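Local coordinates for lasso peptide isopeptidase AtxE2 (Asticcacaulis excentricus, PDB 5TXE), which cleaves the isopeptide bond of the lasso peptides astexin-2 and astexin-3, recognising their knotted shape and turning them into linear peptides, at residues E194-I199 with P221-P226; E298-N303 with L339-I344; Q357-I362 with N378-Q383. The protein carries 1 engineered substitution. All blocks are in the same frame, centred on the assembly; numbering follows the deposited sequence.

In the fold
All three contacts belong to the beta-propeller side of this prolyl oligopeptidase-family enzyme, whose blades are small antiparallel sheets, and they follow one another along the chain without overlap. Interaction 1 stands apart, its centre about 49 Å from the centres of the other two; it lies in the insertion between strands 183-188 and 230-235 of one blade, near residues that bind the lasso peptide. Interactions 2 and 3 have centres about 17 Å apart and involve successive blades, the four-stranded sheets spanning 304-347 and 350-388. They touch where Ile344 CD1 packs 3.7 Å from Leu379 O. The substrate-side insertion is thus separated from two contacts in neighbouring blades away from the annotated sites.

Interaction 1: residues E194-I199 with P221-P226; sequences EAEAEI and PRVLEP
Helix 190-202 presents Ala195 and Ile199, one turn apart, to the extended loop 221-226, and no hydrogen bond joins the two segments. The close packing is aliphatic. Ile199 has CG1 beside its backbone N and anti to the carbonyl carbon (chi1 -78°), and an extended second torsion pushes CD1 forward until it rests 3.6 Å from the carbonyl O of Pro221. Its other branch, CG2, is anti to the N and meets the proline ring at CD of Pro221, 3.9 Å away, the side chain and the ring running antiparallel alongside each other. A beta-branched residue suits this place because one branch covers the ring while the other reaches the loop backbone and Val223, whose CG2 is 4.1 Å from CD1 of Ile199. Val223 then spreads both methyls against Ala195: CB of Ala195 lies 3.7 Å from CG1 and 3.8 Å from CG2 of Val223. The small alanine lets the backbones draw close, so that CA of Ala195 and CA of Val223 are 6.3 Å apart. An alanine in place of Ile199 would remove both branches and would probably loosen the seating of Pro221 and Val223 on the helix.

The looser margin is formed by Glu196, which is partly exposed. Its side chain crosses that of Val223 at about a right angle, with CG of Glu196 3.9 Å from CG2 of Val223, and the chain beyond stays extended. Arg222 starts away from the helix, and its guanidinium makes a cation-pi contact with Tyr118. The side chain of Arg222 lies about 5 Å from that of Trp116, which binds astexin-3. Helix and loop are thus parts of an insertion between adjacent strands of a propeller blade, packed together beside the lasso-peptide binding site.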
ATOM      1  N   GLU A 194      10.591  26.185 -11.400  1.00 32.48           N
ATOM      2  CA  GLU A 194      10.488  27.176 -12.445  1.00 34.40           C
ATOM      3  C   GLU A 194       9.168  27.014 -13.264  1.00 29.76           C
ATOM      4  O   GLU A 194       8.582  27.987 -13.712  1.00 27.03           O
ATOM      5  CB  GLU A 194      11.730  27.104 -13.374  1.00 40.09           C
ATOM      6  CG  GLU A 194      13.074  27.335 -12.627  1.00 48.43           C
ATOM      7  CD  GLU A 194      14.349  26.803 -13.340  1.00 55.64           C
ATOM      8  OE1 GLU A 194      14.267  26.157 -14.437  1.00 55.44           O
ATOM      9  OE2 GLU A 194      15.457  27.051 -12.786  1.00 55.46           O
ATOM     10  N   ALA A 195       8.770  25.790 -13.536  1.00 26.11           N
ATOM     11  CA  ALA A 195       7.596  25.543 -14.355  1.00 28.15           C
ATOM     12  C   ALA A 195       6.375  26.042 -13.565  1.00 26.24           C
ATOM     13  O   ALA A 195       5.472  26.609 -14.163  1.00 27.16           O
ATOM     14  CB  ALA A 195       7.433  24.066 -14.672  1.00 26.62           C
ATOM     15  N   GLU A 196       6.384  25.862 -12.248  1.00 24.39           N
ATOM     16  CA  GLU A 196       5.325  26.369 -11.410  1.00 29.06           C
ATOM     17  C   GLU A 196       5.250  27.850 -11.473  1.00 29.79           C
ATOM     18  O   GLU A 196       4.148  28.407 -11.469  1.00 29.60           O
ATOM     19  CB  GLU A 196       5.438  25.900  -9.961  1.00 32.52           C
ATOM     20  CG  GLU A 196       4.874  24.505  -9.780  1.00 44.34           C
ATOM     21  CD  GLU A 196       4.958  23.981  -8.342  1.00 58.77           C
ATOM     22  OE1 GLU A 196       6.025  24.211  -7.666  1.00 64.65           O
ATOM     23  OE2 GLU A 196       3.966  23.303  -7.911  1.00 53.24           O
ATOM     24  N   ALA A 197       6.394  28.528 -11.541  1.00 27.10           N
ATOM     25  CA  ALA A 197       6.350  29.982 -11.590  1.00 26.94           C
ATOM     26  C   ALA A 197       5.847  30.440 -12.936  1.00 28.03           C
ATOM     27  O   ALA A 197       5.107  31.461 -13.050  1.00 27.88           O
ATOM     28  CB  ALA A 197       7.729  30.592 -11.246  1.00 28.00           C
ATOM     29  N   GLU A 198       6.176  29.694 -13.971  1.00 25.89           N
ATOM     30  CA  GLU A 198       5.656  30.052 -15.276  1.00 30.03           C
ATOM     31  C   GLU A 198       4.112  29.891 -15.315  1.00 27.91           C
ATOM     32  O   GLU A 198       3.413  30.750 -15.849  1.00 27.02           O
ATOM     33  CB  GLU A 198       6.363  29.287 -16.395  1.00 36.95           C
ATOM     34  CG  GLU A 198       5.967  29.680 -17.846  1.00 51.28           C
ATOM     35  CD  GLU A 198       6.112  31.192 -18.237  1.00 63.35           C
ATOM     36  OE1 GLU A 198       7.095  31.874 -17.806  1.00 66.36           O
ATOM     37  OE2 GLU A 198       5.232  31.701 -19.010  1.00 65.49           O
ATOM     38  N   ILE A 199       3.584  28.812 -14.753  1.00 24.31           N
ATOM     39  CA  ILE A 199       2.159  28.653 -14.641  1.00 24.26           C
ATOM     40  C   ILE A 199       1.510  29.831 -13.939  1.00 23.73           C
ATOM     41  O   ILE A 199       0.475  30.311 -14.388  1.00 22.94           O
ATOM     42  CB  ILE A 199       1.853  27.347 -13.942  1.00 26.75           C
ATOM     43  CG1 ILE A 199       2.035  26.209 -14.963  1.00 28.56           C
ATOM     44  CG2 ILE A 199       0.431  27.288 -13.388  1.00 27.50           C
ATOM     45  CD1 ILE A 199       2.055  24.856 -14.281  1.00 30.33           C
ATOM     46  N   PRO A 221      -3.375  24.371 -13.609  1.00 22.94           N
ATOM     47  CA  PRO A 221      -2.676  23.475 -14.496  1.00 24.40           C
ATOM     48  C   PRO A 221      -1.545  22.805 -13.714  1.00 24.99           C
ATOM     49  O   PRO A 221      -0.959  23.451 -12.849  1.00 24.43           O
ATOM     50  CB  PRO A 221      -2.079  24.396 -15.548  1.00 24.35           C
ATOM     51  CG  PRO A 221      -2.733  25.701 -15.385  1.00 25.15           C
ATOM     52  CD  PRO A 221      -3.123  25.765 -13.957  1.00 23.99           C
ATOM     53  N   ARG A 222      -1.260  21.543 -14.027  1.00 24.72           N
ATOM     54  CA  ARG A 222      -0.111  20.830 -13.483  1.00 26.69           C
ATOM     55  C   ARG A 222       1.083  20.998 -14.413  1.00 26.08           C
ATOM     56  O   ARG A 222       0.931  21.274 -15.620  1.00 27.76           O
ATOM     57  CB  ARG A 222      -0.454  19.342 -13.365  1.00 29.09           C
ATOM     58  CG  ARG A 222      -1.726  19.157 -12.593  1.00 34.31           C
ATOM     59  CD  ARG A 222      -1.905  18.144 -11.449  1.00 47.16           C
ATOM     60  NE  ARG A 222      -1.970  16.740 -11.844  1.00 48.48           N
ATOM     61  CZ  ARG A 222      -2.598  15.737 -11.192  1.00 50.19           C
ATOM     62  NH1 ARG A 222      -3.381  15.900 -10.117  1.00 44.12           N
ATOM     63  NH2 ARG A 222      -2.470  14.508 -11.682  1.00 49.37           N
ATOM     64  N   VAL A 223       2.259  20.769 -13.868  1.00 23.35           N
ATOM     65  CA  VAL A 223       3.472  20.788 -14.618  1.00 24.39           C
ATOM     66  C   VAL A 223       3.562  19.483 -15.396  1.00 26.86           C
ATOM     67  O   VAL A 223       3.462  18.388 -14.819  1.00 25.53           O
ATOM     68  CB  VAL A 223       4.692  20.837 -13.674  1.00 26.22           C
ATOM     69  CG1 VAL A 223       5.984  20.678 -14.450  1.00 25.68           C
ATOM     70  CG2 VAL A 223       4.687  22.131 -12.830  1.00 28.81           C
ATOM     71  N   LEU A 224       3.811  19.597 -16.689  1.00 32.49           N
ATOM     72  CA  LEU A 224       4.016  18.432 -17.585  1.00 34.75           C
ATOM     73  C   LEU A 224       5.483  18.009 -17.618  1.00 33.87           C
ATOM     74  O   LEU A 224       6.380  18.847 -17.628  1.00 35.27           O
ATOM     75  CB  LEU A 224       3.607  18.805 -19.005  1.00 33.40           C
ATOM     76  CG  LEU A 224       2.144  19.270 -19.111  1.00 40.17           C
ATOM     77  CD1 LEU A 224       1.835  19.805 -20.528  1.00 41.98           C
ATOM     78  CD2 LEU A 224       1.189  18.137 -18.733  1.00 34.48           C
ATOM     79  N   GLU A 225       5.718  16.713 -17.724  1.00 33.66           N
ATOM     80  CA  GLU A 225       7.009  16.207 -18.201  1.00 34.29           C
ATOM     81  C   GLU A 225       7.331  16.809 -19.580  1.00 37.48           C
ATOM     82  O   GLU A 225       6.414  17.122 -20.314  1.00 40.71           O
ATOM     83  CB  GLU A 225       6.921  14.689 -18.283  1.00 34.28           C
ATOM     84  CG  GLU A 225       6.969  14.008 -16.926  1.00 36.16           C
ATOM     85  CD  GLU A 225       8.301  14.246 -16.218  1.00 40.66           C
ATOM     86  OE1 GLU A 225       9.288  14.707 -16.857  1.00 44.87           O
ATOM     87  OE2 GLU A 225       8.385  13.953 -15.013  1.00 41.76           O
ATOM     88  N   PRO A 226       8.595  16.953 -19.992  1.00 40.76           N
ATOM     89  CA  PRO A 226       9.769  16.415 -19.294  1.00 36.30           C
ATOM     90  C   PRO A 226      10.303  17.462 -18.344  1.00 34.45           C
ATOM     91  O   PRO A 226      10.385  18.636 -18.700  1.00 32.26           O
ATOM     92  CB  PRO A 226      10.780  16.212 -20.443  1.00 38.43           C
ATOM     93  CG  PRO A 226      10.465  17.343 -21.398  1.00 39.33           C
ATOM     94  CD  PRO A 226       8.954  17.599 -21.281  1.00 37.09           C
TER

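Interaction 2: residues E298-N303 with L339-I344; sequences EEACQN and LKPVRI
Glu298 opens the contact from the loop that leads from strand 294-295 to strand 304-310. Its CG is anti to the carbonyl carbon, and the chain then bends (chi2 -92°) across the start of segment 339-344. CG of Glu298 passes 3.7 Å from the carbonyl O of Leu339 and 4.1 Å from CD of Pro341, so the CG methylene packs while the carboxylate goes on to Lys340. There OE2 of Glu298 accepts a salt-bridging hydrogen bond from NZ of Lys340 at 3.0 Å. The lysine gets there indirectly: its CB points away from the loop, and a nearly eclipsed second torsion of -17° folds the chain back. The ammonium group meets OE2 from above the carboxylate plane, 49° out of it, as the two chains cross at about a right angle.

After Glu298 the backbone makes a short 3-10 turn, residues 299-301, which brings Ala300 and Cys301 to the proline ring. The CB of Ala300 faces CG of Pro341 at 4.1 Å, and a small methyl lets the turn come close to the ring. Cys301 adds its sulfur, SG lying 3.8 Å from the same CG of Pro341. That sulfur is bonded to Cys296, and the disulfide probably restricts where it can sit. Pro341 is well suited to be the hub, offering a compact apolar ring just before strand 342-347 begins.

The contact therefore joins the link between two propeller blades to the start of the last strand of the second. Its chemistry has two layers: apolar packing of a disulfide sulfur and a methyl on proline, and a salt bridge on the more open side, with Lys340 exposed, where solvent would probably weaken the attraction of the charges.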
ATOM      1  N   GLU A 298      13.736 -26.813 -11.420  1.00 68.10           N
ATOM      2  CA  GLU A 298      12.942 -27.033 -10.214  1.00 64.97           C
ATOM      3  C   GLU A 298      11.806 -26.016 -10.091  1.00 62.71           C
ATOM      4  O   GLU A 298      11.897 -24.868 -10.533  1.00 61.72           O
ATOM      5  CB  GLU A 298      13.785 -26.957  -8.939  1.00 67.40           C
ATOM      6  CG  GLU A 298      15.129 -27.660  -8.975  1.00 78.02           C
ATOM      7  CD  GLU A 298      15.068 -29.087  -8.492  1.00 85.27           C
ATOM      8  OE1 GLU A 298      14.807 -29.266  -7.279  1.00 87.11           O
ATOM      9  OE2 GLU A 298      15.341 -30.009  -9.304  1.00 93.14           O
ATOM     10  N   GLU A 299      10.734 -26.465  -9.473  1.00 58.88           N
ATOM     11  CA  GLU A 299       9.568 -25.641  -9.277  1.00 59.44           C
ATOM     12  C   GLU A 299       9.904 -24.480  -8.320  1.00 48.62           C
ATOM     13  O   GLU A 299       9.408 -23.366  -8.451  1.00 46.68           O
ATOM     14  CB  GLU A 299       8.408 -26.520  -8.731  1.00 63.13           C
ATOM     15  CG  GLU A 299       7.025 -25.900  -8.909  1.00 68.01           C
ATOM     16  CD  GLU A 299       6.732 -24.836  -7.871  1.00 70.30           C
ATOM     17  OE1 GLU A 299       7.121 -25.030  -6.691  1.00 71.62           O
ATOM     18  OE2 GLU A 299       6.159 -23.787  -8.241  1.00 69.54           O
ATOM     19  N   ALA A 300      10.740 -24.758  -7.346  1.00 42.46           N
ATOM     20  CA  ALA A 300      11.153 -23.764  -6.373  1.00 39.62           C
ATOM     21  C   ALA A 300      11.793 -22.508  -6.949  1.00 39.09           C
ATOM     22  O   ALA A 300      11.840 -21.510  -6.277  1.00 43.54           O
ATOM     23  CB  ALA A 300      12.108 -24.411  -5.408  1.00 40.74           C
ATOM     24  N   CYS A 301      12.272 -22.560  -8.182  1.00 41.48           N
ATOM     25  CA  CYS A 301      13.074 -21.484  -8.810  1.00 42.96           C
ATOM     26  C   CYS A 301      12.143 -20.554  -9.525  1.00 42.56           C
ATOM     27  O   CYS A 301      12.596 -19.626 -10.187  1.00 44.83           O
ATOM     28  CB  CYS A 301      14.085 -22.081  -9.862  1.00 46.94           C
ATOM     29  SG  CYS A 301      15.600 -22.865  -9.181  1.00 67.66           S
ATOM     30  N   GLN A 302      10.835 -20.811  -9.451  1.00 43.38           N
ATOM     31  CA  GLN A 302       9.848 -19.980 -10.183  1.00 42.35           C
ATOM     32  C   GLN A 302       9.346 -18.804  -9.396  1.00 39.07           C
ATOM     33  O   GLN A 302       9.016 -18.927  -8.214  1.00 35.20           O
ATOM     34  CB  GLN A 302       8.626 -20.796 -10.614  1.00 50.32           C
ATOM     35  CG  GLN A 302       8.975 -22.014 -11.467  1.00 58.53           C
ATOM     36  CD  GLN A 302       8.001 -22.230 -12.576  1.00 63.50           C
ATOM     37  OE1 GLN A 302       6.770 -22.356 -12.376  1.00 60.45           O
ATOM     38  NE2 GLN A 302       8.535 -22.236 -13.771  1.00 69.42           N
ATOM     39  N   ASN A 303       9.272 -17.678 -10.087  1.00 38.73           N
ATOM     40  CA  ASN A 303       8.696 -16.442  -9.591  1.00 40.92           C
ATOM     41  C   ASN A 303       9.367 -15.909  -8.323  1.00 39.92           C
ATOM     42  O   ASN A 303       8.745 -15.452  -7.388  1.00 42.79           O
ATOM     43  CB  ASN A 303       7.192 -16.612  -9.467  1.00 42.76           C
ATOM     44  CG  ASN A 303       6.527 -16.702 -10.833  1.00 44.39           C
ATOM     45  OD1 ASN A 303       6.808 -15.908 -11.752  1.00 43.14           O
ATOM     46  ND2 ASN A 303       5.712 -17.716 -11.003  1.00 45.05           N
ATOM     47  N   LEU A 339      22.100 -26.308  -9.192  1.00 61.21           N
ATOM     48  CA  LEU A 339      20.750 -25.725  -9.209  1.00 55.97           C
ATOM     49  C   LEU A 339      19.747 -26.577  -8.431  1.00 49.68           C
ATOM     50  O   LEU A 339      18.739 -27.036  -8.978  1.00 50.89           O
ATOM     51  CB  LEU A 339      20.290 -25.539 -10.634  1.00 55.61           C
ATOM     52  CG  LEU A 339      21.175 -24.526 -11.352  1.00 56.53           C
ATOM     53  CD1 LEU A 339      20.841 -24.497 -12.827  1.00 54.88           C
ATOM     54  CD2 LEU A 339      21.023 -23.122 -10.769  1.00 59.25           C
ATOM     55  N   LYS A 340      20.059 -26.757  -7.150  1.00 46.36           N
ATOM     56  CA  LYS A 340      19.275 -27.548  -6.208  1.00 52.55           C
ATOM     57  C   LYS A 340      18.879 -26.730  -4.970  1.00 49.65           C
ATOM     58  O   LYS A 340      19.453 -26.920  -3.909  1.00 48.07           O
ATOM     59  CB  LYS A 340      20.103 -28.761  -5.718  1.00 57.18           C
ATOM     60  CG  LYS A 340      20.084 -30.028  -6.580  1.00 67.54           C
ATOM     61  CD  LYS A 340      18.974 -30.143  -7.623  1.00 71.38           C
ATOM     62  CE  LYS A 340      18.809 -31.591  -8.074  1.00 78.98           C
ATOM     63  NZ  LYS A 340      17.822 -31.705  -9.182  1.00 80.11           N
ATOM     64  N   PRO A 341      17.886 -25.843  -5.084  1.00 46.54           N
ATOM     65  CA  PRO A 341      17.493 -25.049  -3.917  1.00 42.13           C
ATOM     66  C   PRO A 341      16.795 -25.861  -2.864  1.00 41.72           C
ATOM     67  O   PRO A 341      16.064 -26.760  -3.180  1.00 42.11           O
ATOM     68  CB  PRO A 341      16.568 -23.999  -4.485  1.00 48.18           C
ATOM     69  CG  PRO A 341      16.172 -24.491  -5.819  1.00 48.93           C
ATOM     70  CD  PRO A 341      17.216 -25.430  -6.313  1.00 44.38           C
ATOM     71  N   VAL A 342      17.085 -25.559  -1.605  1.00 43.77           N
ATOM     72  CA  VAL A 342      16.441 -26.175  -0.461  1.00 49.85           C
ATOM     73  C   VAL A 342      15.705 -25.112   0.381  1.00 47.00           C
ATOM     74  O   VAL A 342      16.276 -24.068   0.724  1.00 48.60           O
ATOM     75  CB  VAL A 342      17.487 -26.874   0.415  1.00 51.98           C
ATOM     76  CG1 VAL A 342      16.829 -27.504   1.637  1.00 52.98           C
ATOM     77  CG2 VAL A 342      18.205 -27.936  -0.416  1.00 57.90           C
ATOM     78  N   ARG A 343      14.453 -25.401   0.732  1.00 48.16           N
ATOM     79  CA  ARG A 343      13.642 -24.486   1.539  1.00 44.94           C
ATOM     80  C   ARG A 343      14.104 -24.507   2.950  1.00 42.07           C
ATOM     81  O   ARG A 343      14.194 -25.550   3.525  1.00 49.29           O
ATOM     82  CB  ARG A 343      12.179 -24.901   1.526  1.00 46.58           C
ATOM     83  CG  ARG A 343      11.268 -23.791   2.019  1.00 50.13           C
ATOM     84  CD  ARG A 343       9.831 -24.058   1.640  1.00 49.50           C
ATOM     85  NE  ARG A 343       9.297 -25.095   2.497  1.00 52.46           N
ATOM     86  CZ  ARG A 343       8.071 -25.576   2.376  1.00 54.23           C
ATOM     87  NH1 ARG A 343       7.269 -25.120   1.432  1.00 57.56           N
ATOM     88  NH2 ARG A 343       7.648 -26.509   3.199  1.00 52.89           N
ATOM     89  N   ILE A 344      14.404 -23.358   3.533  1.00 44.54           N
ATOM     90  CA  ILE A 344      14.783 -23.333   4.938  1.00 43.52           C
ATOM     91  C   ILE A 344      13.793 -22.623   5.854  1.00 45.65           C
ATOM     92  O   ILE A 344      13.900 -22.739   7.058  1.00 43.72           O
ATOM     93  CB  ILE A 344      16.167 -22.703   5.127  1.00 46.39           C
ATOM     94  CG1 ILE A 344      16.220 -21.321   4.524  1.00 45.79           C
ATOM     95  CG2 ILE A 344      17.234 -23.574   4.458  1.00 50.29           C
ATOM     96  CD1 ILE A 344      17.477 -20.588   4.928  1.00 47.37           C
TER

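Interaction 3: residues Q357-I362 with N378-Q383; sequences QAKRLI and NLTSGQ
Leu379 holds CG anti to its carbonyl carbon (chi1 -66°), with CD1 continuing the extended chain and CD2 branching to the side, while Asn378 keeps CG anti to the backbone N (chi1 -177°), turning its amide back over the loop that follows. The setting is an antiparallel propeller blade: a type II' beta turn from Gln357 to Arg360 joins strands 350-357 and 360-367, and residues 378-383 join 373-378 to 384-388, the last two strands of the blade. Ala358 takes the second position of the turn, with a positive phi of 49° that is unusual for a residue with a side chain.

Arg360 and Asn378 form a non-hydrogen-bonded antiparallel pair on the same face. Beside it, Leu379 N donates to Lys359 O at 2.9 Å, reaching the oxygen from above the carbonyl plane and carrying the pairing one step past strand 373-378. The leucine also shields this bond: its CB is 3.3 Å from Lys359 O, and its CD2 lies 4.1 Å from CB of Leu361, the two side chains crossing at about a right angle. A branched apolar residue suits this buried place, where Tyr317 of the preceding blade covers it too.

Asn378 organises the second turn. Its OD1 accepts from Thr380 N at 2.8 Å, an Asx turn, and from Ser381 N at 3.1 Å, so two bonds grip one oxygen. Across the first hairpin, Arg360 NH1 donates a hydrogen bond onto a lone pair of Gln357 OE1 in the carbonyl plane, at a very short 2.5 Å.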
ATOM      1  N   GLN A 357      23.713  -9.797   6.421  1.00 40.36           N
ATOM      2  CA  GLN A 357      24.983  -9.693   7.155  1.00 46.86           C
ATOM      3  C   GLN A 357      25.495 -11.128   7.419  1.00 39.46           C
ATOM      4  O   GLN A 357      24.932 -11.857   8.259  1.00 35.58           O
ATOM      5  CB  GLN A 357      24.788  -9.012   8.525  1.00 52.00           C
ATOM      6  CG  GLN A 357      25.987  -9.142   9.491  1.00 56.90           C
ATOM      7  CD  GLN A 357      25.563  -9.501  10.907  1.00 63.00           C
ATOM      8  OE1 GLN A 357      24.956 -10.552  11.137  1.00 78.69           O
ATOM      9  NE2 GLN A 357      25.885  -8.646  11.867  1.00 63.91           N
ATOM     10  N   ALA A 358      26.602 -11.470   6.769  1.00 39.23           N
ATOM     11  CA  ALA A 358      27.188 -12.804   6.842  1.00 41.07           C
ATOM     12  C   ALA A 358      26.133 -13.885   6.598  1.00 39.64           C
ATOM     13  O   ALA A 358      25.583 -13.943   5.496  1.00 41.49           O
ATOM     14  CB  ALA A 358      27.893 -13.001   8.179  1.00 41.65           C
ATOM     15  N   LYS A 359      25.800 -14.674   7.628  1.00 43.57           N
ATOM     16  CA  LYS A 359      24.805 -15.733   7.526  1.00 50.08           C
ATOM     17  C   LYS A 359      23.463 -15.440   8.247  1.00 49.71           C
ATOM     18  O   LYS A 359      22.683 -16.349   8.605  1.00 41.63           O
ATOM     19  CB  LYS A 359      25.443 -17.038   7.978  1.00 60.75           C
ATOM     20  CG  LYS A 359      26.190 -17.673   6.825  1.00 65.89           C
ATOM     21  CD  LYS A 359      26.931 -18.906   7.274  1.00 70.08           C
ATOM     22  CE  LYS A 359      27.982 -19.222   6.221  1.00 79.80           C
ATOM     23  NZ  LYS A 359      28.893 -20.308   6.647  1.00 72.83           N
ATOM     24  N   ARG A 360      23.181 -14.148   8.412  1.00 50.29           N
ATOM     25  CA  ARG A 360      21.829 -13.711   8.765  1.00 51.45           C
ATOM     26  C   ARG A 360      21.237 -12.727   7.741  1.00 46.25           C
ATOM     27  O   ARG A 360      21.923 -11.965   7.059  1.00 38.30           O
ATOM     28  CB  ARG A 360      21.709 -13.214  10.222  1.00 59.62           C
ATOM     29  CG  ARG A 360      22.997 -12.773  10.867  1.00 69.22           C
ATOM     30  CD  ARG A 360      23.149 -13.342  12.272  1.00 77.89           C
ATOM     31  NE  ARG A 360      22.355 -12.635  13.283  1.00 75.69           N
ATOM     32  CZ  ARG A 360      22.599 -11.391  13.706  1.00 71.63           C
ATOM     33  NH1 ARG A 360      23.595 -10.650  13.212  1.00 60.94           N
ATOM     34  NH2 ARG A 360      21.812 -10.874  14.637  1.00 84.21           N
ATOM     35  N   LEU A 361      19.924 -12.793   7.651  1.00 40.84           N
ATOM     36  CA  LEU A 361      19.129 -11.809   6.985  1.00 41.72           C
ATOM     37  C   LEU A 361      18.524 -10.943   8.102  1.00 35.71           C
ATOM     38  O   LEU A 361      18.023 -11.461   9.089  1.00 30.71           O
ATOM     39  CB  LEU A 361      18.033 -12.544   6.219  1.00 42.89           C
ATOM     40  CG  LEU A 361      17.671 -12.074   4.838  1.00 41.68           C
ATOM     41  CD1 LEU A 361      18.902 -11.759   3.994  1.00 45.20           C
ATOM     42  CD2 LEU A 361      16.829 -13.139   4.169  1.00 42.28           C
ATOM     43  N   ILE A 362      18.609  -9.638   7.949  1.00 32.98           N
ATOM     44  CA  ILE A 362      17.848  -8.729   8.789  1.00 34.77           C
ATOM     45  C   ILE A 362      16.688  -8.178   7.984  1.00 32.40           C
ATOM     46  O   ILE A 362      16.908  -7.557   6.937  1.00 33.66           O
ATOM     47  CB  ILE A 362      18.730  -7.585   9.266  1.00 37.81           C
ATOM     48  CG1 ILE A 362      19.741  -8.178  10.261  1.00 39.93           C
ATOM     49  CG2 ILE A 362      17.948  -6.594  10.105  1.00 35.01           C
ATOM     50  CD1 ILE A 362      21.041  -8.643   9.718  1.00 40.11           C
ATOM     51  N   ASN A 378      18.100 -16.752  10.503  1.00 41.98           N
ATOM     52  CA  ASN A 378      19.323 -17.547  10.366  1.00 43.18           C
ATOM     53  C   ASN A 378      19.364 -18.281   9.014  1.00 39.24           C
ATOM     54  O   ASN A 378      18.505 -19.098   8.705  1.00 42.68           O
ATOM     55  CB  ASN A 378      19.408 -18.504  11.552  1.00 45.70           C
ATOM     56  CG  ASN A 378      20.686 -19.337  11.569  1.00 51.30           C
ATOM     57  OD1 ASN A 378      21.148 -19.866  10.551  1.00 50.54           O
ATOM     58  ND2 ASN A 378      21.227 -19.502  12.750  1.00 51.68           N
ATOM     59  N   LEU A 379      20.370 -17.984   8.202  1.00 38.24           N
ATOM     60  CA  LEU A 379      20.420 -18.527   6.851  1.00 45.20           C
ATOM     61  C   LEU A 379      20.952 -19.986   6.733  1.00 50.26           C
ATOM     62  O   LEU A 379      21.157 -20.490   5.616  1.00 57.89           O
ATOM     63  CB  LEU A 379      21.253 -17.600   5.959  1.00 48.39           C
ATOM     64  CG  LEU A 379      20.630 -16.226   5.750  1.00 45.11           C
ATOM     65  CD1 LEU A 379      21.521 -15.382   4.849  1.00 43.93           C
ATOM     66  CD2 LEU A 379      19.238 -16.370   5.160  1.00 46.10           C
ATOM     67  N   THR A 380      21.193 -20.633   7.868  1.00 49.59           N
ATOM     68  CA  THR A 380      21.620 -22.013   7.907  1.00 52.41           C
ATOM     69  C   THR A 380      20.445 -22.846   8.367  1.00 52.96           C
ATOM     70  O   THR A 380      19.980 -23.716   7.635  1.00 50.89           O
ATOM     71  CB  THR A 380      22.792 -22.202   8.880  1.00 55.70           C
ATOM     72  OG1 THR A 380      23.913 -21.402   8.447  1.00 52.63           O
ATOM     73  CG2 THR A 380      23.181 -23.693   8.932  1.00 58.05           C
ATOM     74  N   SER A 381      19.949 -22.534   9.571  1.00 54.77           N
ATOM     75  CA  SER A 381      18.811 -23.241  10.169  1.00 51.51           C
ATOM     76  C   SER A 381      17.441 -22.748   9.702  1.00 53.86           C
ATOM     77  O   SER A 381      16.456 -23.471   9.818  1.00 50.09           O
ATOM     78  CB  SER A 381      18.882 -23.093  11.676  1.00 55.92           C
ATOM     79  OG  SER A 381      18.537 -21.780  12.077  1.00 52.01           O
ATOM     80  N   GLY A 382      17.361 -21.501   9.226  1.00 53.77           N
ATOM     81  CA  GLY A 382      16.062 -20.914   8.851  1.00 53.97           C
ATOM     82  C   GLY A 382      15.235 -20.418  10.046  1.00 50.79           C
ATOM     83  O   GLY A 382      14.062 -20.140   9.916  1.00 50.00           O
ATOM     84  N   GLN A 383      15.859 -20.280  11.204  1.00 46.25           N
ATOM     85  CA  GLN A 383      15.182 -19.770  12.379  1.00 52.16           C
ATOM     86  C   GLN A 383      15.059 -18.240  12.404  1.00 42.66           C
ATOM     87  O   GLN A 383      16.013 -17.506  12.143  1.00 36.93           O
ATOM     88  CB  GLN A 383      15.882 -20.228  13.655  1.00 63.14           C
ATOM     89  CG  GLN A 383      14.930 -20.210  14.850  1.00 76.58           C
ATOM     90  CD  GLN A 383      15.492 -20.895  16.089  1.00 89.24           C
ATOM     91  OE1 GLN A 383      16.621 -21.396  16.088  1.00 88.44           O
ATOM     92  NE2 GLN A 383      14.693 -20.939  17.147  1.00 93.00           N
TER